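Local coordinates for protein restriction endonuclease LpnPI (Legionella pneumophila subsp. pneumophila str. Philadelphia 1, PDB 4RZL) that recognises modified cytosine in DNA through this N-terminal SRA-type domain, while the full-length enzyme probably cuts the DNA with a separate catalytic domain, at residues A[112-116]-A[128-132]; A[88-94]-A[179-185]; A[27-31]-A[138-143]; A[35-41]-A[144-148]; A[82-86]-A[225-230]. One frame throughout, in Å; residues are numbered along the deposited sequence.

Interaction 1: residues A[112-116]-A[128-132]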
# COMPACT_ATOMS: atom_id res chain seq x y z
N LEU A 112 6.38 6.14 7.33
CA LEU A 112 5.05 6.74 7.40
C LEU A 112 5.16 8.17 7.91
O LEU A 112 4.58 9.09 7.33
CB LEU A 112 4.10 5.95 8.30
CG LEU A 112 3.55 4.62 7.77
CD1 LEU A 112 2.74 3.88 8.85
CD2 LEU A 112 2.68 4.85 6.57
N LYS A 113 5.94 8.39 8.96
CA LYS A 113 6.07 9.74 9.49
C LYS A 113 6.65 10.69 8.43
O LYS A 113 6.18 11.81 8.24
CB LYS A 113 6.94 9.76 10.75
CG LYS A 113 7.11 11.18 11.31
CD LYS A 113 8.06 11.25 12.51
CE LYS A 113 8.34 12.70 12.92
NZ LYS A 113 7.06 13.50 12.98
N MET A 114 7.67 10.23 7.72
CA MET A 114 8.29 11.04 6.67
C MET A 114 7.32 11.38 5.55
O MET A 114 7.27 12.53 5.09
CB MET A 114 9.51 10.33 6.08
CG MET A 114 10.72 10.34 7.00
SD MET A 114 12.06 9.39 6.27
CE MET A 114 11.98 9.99 4.58
N LEU A 115 6.55 10.38 5.12
CA LEU A 115 5.61 10.54 4.02
C LEU A 115 4.49 11.51 4.36
O LEU A 115 4.14 12.36 3.54
CB LEU A 115 5.01 9.19 3.64
CG LEU A 115 5.93 8.14 3.07
CD1 LEU A 115 5.11 6.90 2.77
CD2 LEU A 115 6.59 8.65 1.83
N PHE A 116 3.93 11.41 5.56
CA PHE A 116 2.86 12.34 5.93
C PHE A 116 3.39 13.76 6.19
O PHE A 116 2.77 14.75 5.79
CB PHE A 116 2.07 11.80 7.13
CG PHE A 116 1.09 10.73 6.75
CD1 PHE A 116 1.53 9.42 6.50
CD2 PHE A 116 -0.26 11.02 6.58
CE1 PHE A 116 0.63 8.43 6.11
CE2 PHE A 116 -1.17 10.03 6.19
CZ PHE A 116 -0.72 8.73 5.96
N ILE A 128 9.01 13.95 -1.68
CA ILE A 128 9.67 12.66 -1.51
C ILE A 128 8.68 11.50 -1.48
O ILE A 128 9.06 10.35 -1.32
CB ILE A 128 10.53 12.64 -0.23
CG1 ILE A 128 9.68 12.98 0.99
CG2 ILE A 128 11.68 13.64 -0.36
CD1 ILE A 128 9.17 11.78 1.77
N VAL A 129 7.40 11.81 -1.67
CA VAL A 129 6.37 10.78 -1.65
C VAL A 129 6.34 9.98 -2.95
O VAL A 129 6.10 10.54 -4.02
CB VAL A 129 4.98 11.40 -1.42
CG1 VAL A 129 3.91 10.31 -1.44
CG2 VAL A 129 4.94 12.20 -0.10
N PRO A 130 6.58 8.67 -2.85
CA PRO A 130 6.51 7.78 -4.00
C PRO A 130 5.10 7.22 -4.19
O PRO A 130 4.26 7.35 -3.31
CB PRO A 130 7.47 6.66 -3.63
CG PRO A 130 7.28 6.54 -2.16
CD PRO A 130 6.99 7.93 -1.64
N PRO A 131 4.85 6.57 -5.33
CA PRO A 131 3.60 5.84 -5.47
C PRO A 131 3.48 4.80 -4.36
O PRO A 131 4.47 4.21 -3.94
CB PRO A 131 3.74 5.15 -6.82
CG PRO A 131 4.73 5.94 -7.55
CD PRO A 131 5.67 6.51 -6.56
N ILE A 132 2.26 4.59 -3.88
CA ILE A 132 2.02 3.54 -2.91
C ILE A 132 1.01 2.56 -3.51
O ILE A 132 -0.03 2.98 -4.03
CB ILE A 132 1.49 4.10 -1.58
CG1 ILE A 132 2.57 4.94 -0.89
CG2 ILE A 132 1.04 2.98 -0.66
CD1 ILE A 132 2.06 5.78 0.26

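Interaction 2: residues A[88-94]-A[179-185]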
# COMPACT_ATOMS: atom_id res chain seq x y z
N PHE A 88 -8.35 4.29 2.74
CA PHE A 88 -7.70 3.11 3.31
C PHE A 88 -7.13 3.43 4.68
O PHE A 88 -6.37 4.38 4.83
CB PHE A 88 -6.60 2.61 2.38
CG PHE A 88 -5.88 1.38 2.87
CD1 PHE A 88 -6.58 0.23 3.17
CD2 PHE A 88 -4.50 1.37 2.98
CE1 PHE A 88 -5.93 -0.92 3.61
CE2 PHE A 88 -3.83 0.22 3.41
CZ PHE A 88 -4.56 -0.93 3.73
N ILE A 89 -7.49 2.64 5.68
CA ILE A 89 -6.93 2.82 7.01
C ILE A 89 -5.95 1.70 7.29
O ILE A 89 -6.30 0.53 7.17
CB ILE A 89 -8.01 2.84 8.09
CG1 ILE A 89 -8.95 4.02 7.86
CG2 ILE A 89 -7.37 2.94 9.48
CD1 ILE A 89 -10.11 4.06 8.82
N TYR A 90 -4.72 2.07 7.65
CA TYR A 90 -3.59 1.16 7.72
C TYR A 90 -2.81 1.32 9.02
O TYR A 90 -2.49 2.45 9.40
CB TYR A 90 -2.66 1.42 6.53
CG TYR A 90 -1.38 0.62 6.52
CD1 TYR A 90 -1.36 -0.70 6.08
CD2 TYR A 90 -0.19 1.19 6.94
CE1 TYR A 90 -0.18 -1.42 6.06
CE2 TYR A 90 1.00 0.47 6.93
CZ TYR A 90 1.00 -0.83 6.49
OH TYR A 90 2.19 -1.54 6.47
N TYR A 91 -2.51 0.22 9.69
CA TYR A 91 -1.76 0.30 10.94
C TYR A 91 -0.29 -0.05 10.73
O TYR A 91 0.04 -0.94 9.94
CB TYR A 91 -2.38 -0.62 12.00
CG TYR A 91 -3.67 -0.06 12.55
CD1 TYR A 91 -4.88 -0.31 11.92
CD2 TYR A 91 -3.68 0.77 13.67
CE1 TYR A 91 -6.06 0.22 12.40
CE2 TYR A 91 -4.87 1.29 14.17
CZ TYR A 91 -6.05 1.02 13.53
OH TYR A 91 -7.24 1.54 14.00
N GLY A 92 0.56 0.61 11.45
CA GLY A 92 1.96 0.54 11.28
C GLY A 92 2.60 -0.72 11.83
O GLY A 92 1.97 -1.56 12.27
N ASP A 93 3.88 -0.78 11.72
CA ASP A 93 4.63 -1.93 11.96
C ASP A 93 5.21 -2.06 13.40
O ASP A 93 6.17 -2.63 13.52
CB ASP A 93 5.69 -2.17 10.90
CG ASP A 93 6.80 -1.11 10.88
OD1 ASP A 93 6.70 -0.06 11.42
OD2 ASP A 93 7.76 -1.33 10.25
N ASN A 94 4.63 -1.45 14.35
CA ASN A 94 5.03 -1.62 15.73
C ASN A 94 3.90 -2.33 16.47
O ASN A 94 3.17 -1.78 17.18
CB ASN A 94 5.42 -0.30 16.44
CG ASN A 94 6.12 -0.54 17.81
OD1 ASN A 94 6.75 -1.48 17.96
ND2 ASN A 94 5.94 0.33 18.73
N GLN A 179 3.10 2.28 21.42
CA GLN A 179 2.42 3.07 20.39
C GLN A 179 2.66 2.54 18.98
O GLN A 179 3.70 1.95 18.69
CB GLN A 179 2.86 4.53 20.47
CG GLN A 179 2.40 5.29 21.71
CD GLN A 179 2.81 6.75 21.65
OE1 GLN A 179 4.01 7.06 21.60
NE2 GLN A 179 1.82 7.64 21.64
N ASN A 180 1.68 2.78 18.12
CA ASN A 180 1.77 2.38 16.73
C ASN A 180 1.01 3.41 15.89
O ASN A 180 0.11 4.09 16.40
CB ASN A 180 1.19 0.96 16.53
CG ASN A 180 1.59 0.33 15.17
OD1 ASN A 180 2.59 0.73 14.54
ND2 ASN A 180 0.78 -0.62 14.71
N TYR A 181 1.34 3.52 14.61
CA TYR A 181 0.64 4.49 13.78
C TYR A 181 -0.66 3.94 13.22
O TYR A 181 -0.76 2.77 12.82
CB TYR A 181 1.52 4.95 12.62
CG TYR A 181 2.49 6.06 12.98
CD1 TYR A 181 2.07 7.19 13.69
CD2 TYR A 181 3.83 5.96 12.64
CE1 TYR A 181 2.96 8.19 14.02
CE2 TYR A 181 4.73 6.96 12.97
CZ TYR A 181 4.29 8.06 13.66
OH TYR A 181 5.19 9.05 13.97
N ARG A 182 -1.67 4.79 13.21
CA ARG A 182 -2.86 4.59 12.40
C ARG A 182 -2.79 5.62 11.28
O ARG A 182 -2.83 6.83 11.53
CB ARG A 182 -4.13 4.74 13.24
CG ARG A 182 -5.43 4.67 12.47
CD ARG A 182 -6.55 4.96 13.45
NE ARG A 182 -7.88 4.79 12.90
CZ ARG A 182 -8.62 5.80 12.43
NH1 ARG A 182 -8.13 7.03 12.42
NH2 ARG A 182 -9.84 5.56 11.96
N ALA A 183 -2.65 5.14 10.05
CA ALA A 183 -2.41 6.03 8.91
C ALA A 183 -3.57 5.97 7.93
O ALA A 183 -4.04 4.89 7.60
CB ALA A 183 -1.10 5.65 8.19
N ILE A 184 -3.99 7.13 7.42
CA ILE A 184 -5.13 7.19 6.51
C ILE A 184 -4.68 7.65 5.11
O ILE A 184 -3.99 8.65 4.96
CB ILE A 184 -6.23 8.14 7.06
CG1 ILE A 184 -6.65 7.68 8.46
CG2 ILE A 184 -7.43 8.22 6.09
CD1 ILE A 184 -7.90 8.36 9.00
N PHE A 185 -5.05 6.87 4.10
CA PHE A 185 -4.64 7.12 2.72
C PHE A 185 -5.84 7.33 1.81
O PHE A 185 -6.93 6.86 2.11
CB PHE A 185 -3.82 5.93 2.17
CG PHE A 185 -2.53 5.68 2.90
CD1 PHE A 185 -2.50 4.89 4.05
CD2 PHE A 185 -1.35 6.24 2.46
CE1 PHE A 185 -1.30 4.66 4.72
CE2 PHE A 185 -0.15 6.01 3.12
CZ PHE A 185 -0.12 5.23 4.25
O HOH W 1 -9.75 2.07 12.63

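Interaction 3: residues A[27-31]-A[138-143]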
# COMPACT_ATOMS: atom_id res chain seq x y z
N VAL A 27 -7.36 -10.39 -8.50
CA VAL A 27 -6.70 -11.30 -7.56
C VAL A 27 -5.47 -11.92 -8.21
O VAL A 27 -5.49 -12.30 -9.38
CB VAL A 27 -7.67 -12.40 -7.09
CG1 VAL A 27 -6.94 -13.54 -6.40
CG2 VAL A 27 -8.75 -11.79 -6.17
N TYR A 28 -4.38 -11.98 -7.45
CA TYR A 28 -3.11 -12.48 -7.95
C TYR A 28 -2.68 -13.66 -7.10
O TYR A 28 -2.37 -13.51 -5.93
CB TYR A 28 -2.06 -11.36 -7.95
CG TYR A 28 -2.49 -10.21 -8.83
CD1 TYR A 28 -3.34 -9.23 -8.36
CD2 TYR A 28 -2.08 -10.15 -10.17
CE1 TYR A 28 -3.76 -8.18 -9.19
CE2 TYR A 28 -2.49 -9.12 -11.00
CZ TYR A 28 -3.33 -8.14 -10.50
OH TYR A 28 -3.73 -7.12 -11.35
N GLU A 29 -2.68 -14.84 -7.70
CA GLU A 29 -2.48 -16.08 -6.96
C GLU A 29 -1.02 -16.31 -6.59
O GLU A 29 -0.12 -16.08 -7.40
CB GLU A 29 -3.01 -17.25 -7.77
CG GLU A 29 -4.53 -17.21 -7.88
CD GLU A 29 -5.13 -18.51 -8.35
OE1 GLU A 29 -4.84 -18.92 -9.49
OE2 GLU A 29 -5.87 -19.13 -7.56
N GLY A 30 -0.81 -16.76 -5.36
CA GLY A 30 0.52 -17.10 -4.88
C GLY A 30 0.98 -18.49 -5.31
O GLY A 30 0.22 -19.25 -5.92
N GLY A 31 2.22 -18.83 -4.99
CA GLY A 31 2.77 -20.12 -5.36
C GLY A 31 2.31 -21.25 -4.46
O GLY A 31 1.52 -21.05 -3.52
N TYR A 138 -5.87 -12.39 0.01
CA TYR A 138 -7.12 -12.86 -0.57
C TYR A 138 -6.98 -14.33 -0.92
O TYR A 138 -6.63 -14.66 -2.06
CB TYR A 138 -7.48 -12.04 -1.81
CG TYR A 138 -8.91 -12.20 -2.31
CD1 TYR A 138 -9.33 -13.37 -2.93
CD2 TYR A 138 -9.82 -11.15 -2.23
CE1 TYR A 138 -10.61 -13.52 -3.41
CE2 TYR A 138 -11.11 -11.28 -2.70
CZ TYR A 138 -11.50 -12.47 -3.30
OH TYR A 138 -12.78 -12.60 -3.78
N PRO A 139 -7.19 -15.23 0.05
CA PRO A 139 -6.94 -16.65 -0.17
C PRO A 139 -7.77 -17.22 -1.31
O PRO A 139 -8.94 -16.87 -1.44
CB PRO A 139 -7.36 -17.30 1.17
CG PRO A 139 -7.22 -16.20 2.17
CD PRO A 139 -7.64 -14.95 1.43
N THR A 140 -7.14 -18.03 -2.16
CA THR A 140 -7.83 -18.78 -3.20
C THR A 140 -7.63 -20.28 -2.96
O THR A 140 -6.83 -20.67 -2.11
CB THR A 140 -7.31 -18.43 -4.60
OG1 THR A 140 -5.91 -18.71 -4.66
CG2 THR A 140 -7.53 -16.96 -4.90
N ALA A 141 -8.30 -21.12 -3.74
CA ALA A 141 -8.20 -22.57 -3.57
C ALA A 141 -6.78 -23.05 -3.79
O ALA A 141 -6.30 -23.91 -3.06
CB ALA A 141 -9.14 -23.29 -4.52
N SER A 142 -6.10 -22.48 -4.77
CA SER A 142 -4.77 -22.96 -5.12
C SER A 142 -3.67 -22.46 -4.19
O SER A 142 -2.57 -23.02 -4.18
CB SER A 142 -4.42 -22.55 -6.55
OG SER A 142 -4.29 -21.14 -6.65
N SER A 143 -3.96 -21.42 -3.42
CA SER A 143 -2.93 -20.79 -2.59
C SER A 143 -3.51 -19.90 -1.51
O SER A 143 -4.43 -19.12 -1.74
CB SER A 143 -1.97 -19.97 -3.47
OG SER A 143 -0.96 -19.33 -2.69
O HOH W 2 -7.64 -21.11 -7.00
O HOH W 3 -1.04 -21.41 -7.41

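Interaction 4: residues A[35-41]-A[144-148]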
# COMPACT_ATOMS: atom_id res chain seq x y z
N ASN A 35 7.37 -22.56 0.21
CA ASN A 35 8.41 -21.63 0.64
C ASN A 35 8.14 -20.13 0.37
O ASN A 35 7.03 -19.74 0.02
CB ASN A 35 9.75 -22.09 0.03
CG ASN A 35 9.84 -21.88 -1.47
OD1 ASN A 35 9.07 -21.13 -2.08
ND2 ASN A 35 10.79 -22.57 -2.09
N ALA A 36 9.17 -19.30 0.54
CA ALA A 36 9.01 -17.84 0.48
C ALA A 36 8.73 -17.32 -0.92
O ALA A 36 8.01 -16.33 -1.09
CB ALA A 36 10.25 -17.15 1.06
N SER A 37 9.29 -17.97 -1.94
CA SER A 37 9.15 -17.53 -3.32
C SER A 37 7.71 -17.61 -3.85
O SER A 37 7.42 -17.12 -4.93
CB SER A 37 10.06 -18.36 -4.22
OG SER A 37 9.67 -19.72 -4.17
N ASP A 38 6.82 -18.22 -3.06
CA ASP A 38 5.40 -18.29 -3.39
C ASP A 38 4.69 -16.94 -3.29
O ASP A 38 3.51 -16.83 -3.63
CB ASP A 38 4.68 -19.27 -2.46
CG ASP A 38 5.06 -20.71 -2.72
OD1 ASP A 38 5.64 -21.00 -3.79
OD2 ASP A 38 4.73 -21.57 -1.86
N ASP A 39 5.38 -15.94 -2.78
CA ASP A 39 4.83 -14.60 -2.62
C ASP A 39 4.48 -13.98 -3.97
O ASP A 39 5.37 -13.73 -4.79
CB ASP A 39 5.82 -13.72 -1.87
CG ASP A 39 5.44 -12.25 -1.90
OD1 ASP A 39 4.42 -11.90 -1.29
OD2 ASP A 39 6.15 -11.46 -2.55
N PRO A 40 3.19 -13.69 -4.19
CA PRO A 40 2.81 -13.13 -5.49
C PRO A 40 3.30 -11.70 -5.72
O PRO A 40 3.64 -11.36 -6.85
CB PRO A 40 1.27 -13.18 -5.47
CG PRO A 40 0.91 -13.20 -4.01
CD PRO A 40 2.02 -13.98 -3.34
N ILE A 41 3.35 -10.88 -4.67
CA ILE A 41 3.72 -9.48 -4.84
C ILE A 41 5.11 -9.30 -5.44
O ILE A 41 5.29 -8.48 -6.34
CB ILE A 41 3.64 -8.72 -3.50
CG1 ILE A 41 2.18 -8.57 -3.07
CG2 ILE A 41 4.27 -7.34 -3.65
CD1 ILE A 41 2.01 -7.93 -1.72
N SER A 144 -2.91 -19.97 -0.33
CA SER A 144 -3.33 -19.14 0.79
C SER A 144 -2.54 -17.85 0.79
O SER A 144 -2.78 -16.97 1.61
CB SER A 144 -3.15 -19.88 2.11
OG SER A 144 -1.78 -20.20 2.31
N ARG A 145 -1.57 -17.76 -0.13
CA ARG A 145 -0.72 -16.58 -0.23
C ARG A 145 -1.21 -15.62 -1.31
O ARG A 145 -0.57 -14.61 -1.60
CB ARG A 145 0.72 -16.98 -0.55
CG ARG A 145 1.31 -17.98 0.44
CD ARG A 145 1.79 -17.32 1.71
NE ARG A 145 3.04 -16.60 1.49
CZ ARG A 145 4.25 -17.16 1.50
NH1 ARG A 145 4.39 -18.47 1.73
NH2 ARG A 145 5.33 -16.41 1.30
N SER A 146 -2.36 -15.92 -1.91
CA SER A 146 -2.92 -15.06 -2.96
C SER A 146 -3.29 -13.68 -2.42
O SER A 146 -3.69 -13.55 -1.25
CB SER A 146 -4.14 -15.73 -3.59
OG SER A 146 -3.79 -17.00 -4.10
N VAL A 147 -3.17 -12.66 -3.26
CA VAL A 147 -3.48 -11.29 -2.85
C VAL A 147 -4.43 -10.58 -3.83
O VAL A 147 -4.63 -11.02 -4.96
CB VAL A 147 -2.20 -10.42 -2.71
CG1 VAL A 147 -1.24 -11.04 -1.71
CG2 VAL A 147 -1.51 -10.19 -4.08
N GLN A 148 -5.00 -9.48 -3.37
CA GLN A 148 -5.85 -8.64 -4.20
C GLN A 148 -5.28 -7.23 -4.22
O GLN A 148 -4.92 -6.70 -3.17
CB GLN A 148 -7.28 -8.65 -3.67
CG GLN A 148 -8.25 -7.75 -4.45
CD GLN A 148 -9.64 -7.72 -3.83
OE1 GLN A 148 -9.80 -7.50 -2.63
NE2 GLN A 148 -10.66 -7.98 -4.66

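Interaction 5: residues A[82-86]-A[225-230]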
# COMPACT_ATOMS: atom_id res chain seq x y z
N ASP A 82 -12.61 1.59 2.74
CA ASP A 82 -13.96 2.05 2.51
C ASP A 82 -14.10 2.32 1.01
O ASP A 82 -13.64 3.35 0.52
CB ASP A 82 -14.28 3.28 3.35
CG ASP A 82 -15.73 3.74 3.22
OD1 ASP A 82 -16.33 3.57 2.13
OD2 ASP A 82 -16.29 4.26 4.21
N THR A 83 -14.72 1.38 0.30
CA THR A 83 -14.83 1.48 -1.16
C THR A 83 -15.64 2.69 -1.61
O THR A 83 -15.37 3.24 -2.68
CB THR A 83 -15.48 0.21 -1.76
OG1 THR A 83 -16.71 -0.06 -1.09
CG2 THR A 83 -14.56 -1.02 -1.64
N SER A 84 -16.61 3.11 -0.80
CA SER A 84 -17.47 4.23 -1.18
C SER A 84 -16.73 5.56 -1.05
O SER A 84 -17.04 6.52 -1.75
CB SER A 84 -18.76 4.24 -0.34
OG SER A 84 -18.51 4.67 0.99
N LYS A 85 -15.71 5.61 -0.19
CA LYS A 85 -14.94 6.83 0.02
C LYS A 85 -13.55 6.77 -0.60
O LYS A 85 -12.86 7.79 -0.66
CB LYS A 85 -14.81 7.12 1.53
CG LYS A 85 -16.13 7.54 2.18
CD LYS A 85 -16.12 7.39 3.70
CE LYS A 85 -15.11 8.31 4.38
NZ LYS A 85 -15.49 9.75 4.33
N GLY A 86 -13.12 5.60 -1.06
CA GLY A 86 -11.76 5.46 -1.56
C GLY A 86 -10.75 5.79 -0.47
O GLY A 86 -9.74 6.46 -0.71
N VAL A 225 -10.08 11.05 -6.43
CA VAL A 225 -10.36 9.91 -5.57
C VAL A 225 -11.20 8.86 -6.28
O VAL A 225 -12.16 9.19 -6.98
CB VAL A 225 -11.10 10.35 -4.27
CG1 VAL A 225 -11.21 9.18 -3.29
CG2 VAL A 225 -10.39 11.54 -3.62
N LEU A 226 -10.86 7.59 -6.07
CA LEU A 226 -11.67 6.48 -6.55
C LEU A 226 -12.90 6.34 -5.65
O LEU A 226 -12.83 5.73 -4.57
CB LEU A 226 -10.87 5.17 -6.59
CG LEU A 226 -11.26 4.10 -7.62
CD1 LEU A 226 -10.26 2.95 -7.61
CD2 LEU A 226 -12.65 3.58 -7.41
N ILE A 227 -14.00 6.94 -6.08
CA ILE A 227 -15.28 6.88 -5.36
C ILE A 227 -16.18 5.80 -5.96
O ILE A 227 -16.57 5.91 -7.12
CB ILE A 227 -16.00 8.23 -5.41
CG1 ILE A 227 -15.13 9.30 -4.75
CG2 ILE A 227 -17.35 8.15 -4.73
CD1 ILE A 227 -14.88 9.04 -3.27
N ALA A 228 -16.51 4.77 -5.18
CA ALA A 228 -17.24 3.62 -5.73
C ALA A 228 -18.43 3.17 -4.86
O ALA A 228 -18.29 2.26 -4.03
CB ALA A 228 -16.27 2.44 -5.94
N PRO A 229 -19.60 3.82 -5.04
CA PRO A 229 -20.81 3.49 -4.27
C PRO A 229 -21.27 2.05 -4.51
O PRO A 229 -21.14 1.52 -5.62
CB PRO A 229 -21.85 4.51 -4.78
CG PRO A 229 -21.30 5.01 -6.08
CD PRO A 229 -19.80 4.97 -5.94
N SER A 230 -21.79 1.43 -3.46
CA SER A 230 -22.21 0.03 -3.51
C SER A 230 -23.53 -0.17 -4.23
O SER A 230 -24.41 0.69 -4.18
CB SER A 230 -22.33 -0.53 -2.08
OG SER A 230 -21.06 -0.87 -1.54
O HOH W 4 -12.76 3.06 -3.56
O HOH W 5 -18.83 1.03 -1.72

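Interaction 1: residues A[112-116]-A[128-132]
This is a buried apolar contact in which one turn of helix 108-119 leans against the extended loop that leads into strand 132-137. Leu115 is its centre. The CA-to-CB bond points sideways, but the m,t rotamer carries both methyl groups into the loop: CD2 lies 3.6 Å from Pro130 CD and 4.1 Å from Ile128 CD1, while CD1 meets Ile132 CD1 at 4.1 Å. A branched leucine suits this place because its forked end can touch several neighbours at once. Its backbone joins in, Leu115 O lying 3.7 Å from Val129 CG2, and the CA atoms of Leu115 and Val129 approach to 5.7 Å. One residue earlier, Met114 borders the more open side, its CE 4.4 Å from Ile128 CD1. The whole unit is a helix packed on a sheet: after the helix the chain doubles back through residues 128-131, then enters the mixed sheet at Ile132. Two consecutive prolines keep this return extended, Pro131 having phi/psi of -57/144°. Neighbouring positions of the helix also meet the sheet, Leu112 touching Phe185 and the ring of Phe116 standing edge-to-face to that of Phe185. Lys113, on the exposed side, forms a salt bridge with Asp117, and Leu115 and Pro130 both also rest on Ile66 of strand 65-70.

Interaction 2: residues A[88-94]-A[179-185]
Eight direct hydrogen bonds join the two segments, and five of them run between backbones. Phe88 N to Phe185 O (3.0 Å) and Phe185 N to Phe88 O (2.9 Å) make one antiparallel hydrogen-bonded pair; Tyr90 N to Ala183 O (2.9 Å) and Ala183 N to Tyr90 O (2.8 Å) make the next, and Gly92 N to Tyr181 O (2.9 Å) follows. Beyond Tyr91 the strand ends, and amide side chains take over. Asn180 serves as both donor and acceptor, ND2 to Gly92 O at 2.9 Å and OD1 from Asn94 N at 3.0 Å, while Asn94 ND2 reaches Gln179 O at 2.8 Å. Glycine fits at position 92 because a CB there would collide with Asn180 OD1. Water 1 sits 2.9 Å from Tyr91 OH and accepts a weak bond from Arg182 NE at 3.3 Å. On that same face Ile89 CD1 packs 3.5 Å from Arg182 NH2. The other face is aromatic: Phe88 CD2 lies 4.2 Å from Phe185 CD1, and Tyr90 CB 4.0 Å from Phe185 CE1, beside small Ala183. The two strands belong to the curved mixed sheet of this SRA-type domain, flanked by strands 80-82 and 166-173, with helix 108-119 packed on the Phe185 face and Asp93 bonded to Thr104 and to backbone N atoms at that helix's start.

Interaction 3: residues A[27-31]-A[138-143]
Val27, in the short strand 27-28, sends its side chain toward the loop: CG2 stands 3.7 Å from the centroid of the Tyr138 ring, over its face, a CH-pi contact, and CG1 lies 3.8 Å from Thr140 CG2. Tyr28 turns away, as strand alternation requires. Glu29 supplies the polar core. Its OE2 accepts from Thr140 OG1 (2.9 Å), from Ser142 OG (2.7 Å) and from water 2 (2.7 Å), which in turn accepts from Ser142 N at 3.0 Å. A carboxylate suits a place ringed by donors; Thr140 OG1 also pairs with Ser146 OG. At Gly30 a CB would clash with Ser143 OG, and Gly31 O accepts from that hydroxyl at 3.1 Å. The loop itself holds a type I beta turn, with Ser143 N to Thr140 O at 3.2 Å. It connects the antiparallel strands 132-137 and 147-155, while strand 27-28 lies between 11-12 and 147-155 at the sheet's margin.

Interaction 4: residues A[35-41]-A[144-148]
Arg145 folds its long side chain across the turn at residues 35-39, bringing its guanidinium beside the carbonyl oxygens of Asn35 and Ala36. The one hydrogen bond to that segment is weak, Arg145 NH1 to Asn35 O at 3.4 Å, and NH2 lies 3.6 Å from Ala36 O. A bent m,m,m rotamer draws the group back over the 3-10 turn, and a flexible, partly exposed arginine can cover this surface without being buried. Behind it Pro40 packs closely: its CG is 3.2 Å from Arg145 O and 3.8 Å from Val147 CG1. Ile41 adds CG1 at 4.2 Å from Val147 CG2, so the two methyls of beta-branched Val147 give Pro40 and Ile41 a shared apolar surface. The turn is built for the helix that follows. Asp39 is the N-cap, its side chain receiving a backbone N just past the segment, and OD2 also bonds to Ser42 OG and forms a salt bridge with Arg55. Proline fits directly after the cap, where no backbone NH is required by the helix. Through Pro40 and Ile41, helix 40-44 rests on the beginning of strand 147-155, with Ile41 and Val147 both extending inward to Phe135 of strand 132-137 and to Tyr69 of strand 65-70.

Interaction 5: residues A[82-86]-A[225-230]
A tight turn organised by an Asx motif, linking strands 80-82 and 87-91, is met here by the loop near the C-terminus that follows helix 212-220. Asp82 OD1 gathers the turn around itself, accepting from Ser84 OG (2.7 Å) and Lys85 N (3.2 Å), with a weaker bond from Ser84 N (3.0 Å). Thr83 O faces the C-terminal segment and accepts from Ala228 N at 3.1 Å, the one direct hydrogen bond between the segments. Two waters widen the join: water 4 donates to Thr83 O (2.8 Å) and Leu226 O (2.9 Å), and water 5 donates to Ala228 O (2.7 Å) while sitting 2.5 Å from Thr83 OG1 and 2.9 Å from Ser230 OG. Small hydroxyl residues suit such a hydrated surface. The turn closes a beta hairpin, and Gly86 completes it with phi/psi of 60/41°, a left-handed conformation easy for glycine; a CB would also clash with Leu226 O, which Gly86 CA approaches to 3.2 Å. Val225 CG1 and Ile227 CD1 lie against the turn's backbone, 3.4 and 3.5 Å from Lys85 O. Both Gly86 and Leu226 share backbone hydrogen bonds with Ile187, at the end of strand 176-187.

How the interactions relate
Interactions 1 and 2 form one packed unit, their centres about 13 Å apart: Ile132 CD1 lies 3.6 Å from Phe185 CE2, and Leu112 CD2 lies 3.7 Å from Phe185 CZ, so helix 108-119 and its return loop pack against Phe185 on the strand pair. Interactions 3 and 4 make a second unit, centres about 7 Å apart, with Tyr28 N 2.7 Å from Val147 O and Gly31 N 2.7 Å from Asp38 O, probable hydrogen bonds. Interaction 1 lies on the opposite side of the chain's centre from interactions 3 and 4, about 29 Å from interaction 3 between centres, yet one curved sheet connects 2 with 3 and 4. Interaction 5 adjoins interaction 2 in sequence through strand 87-91, centres about 20 Å apart.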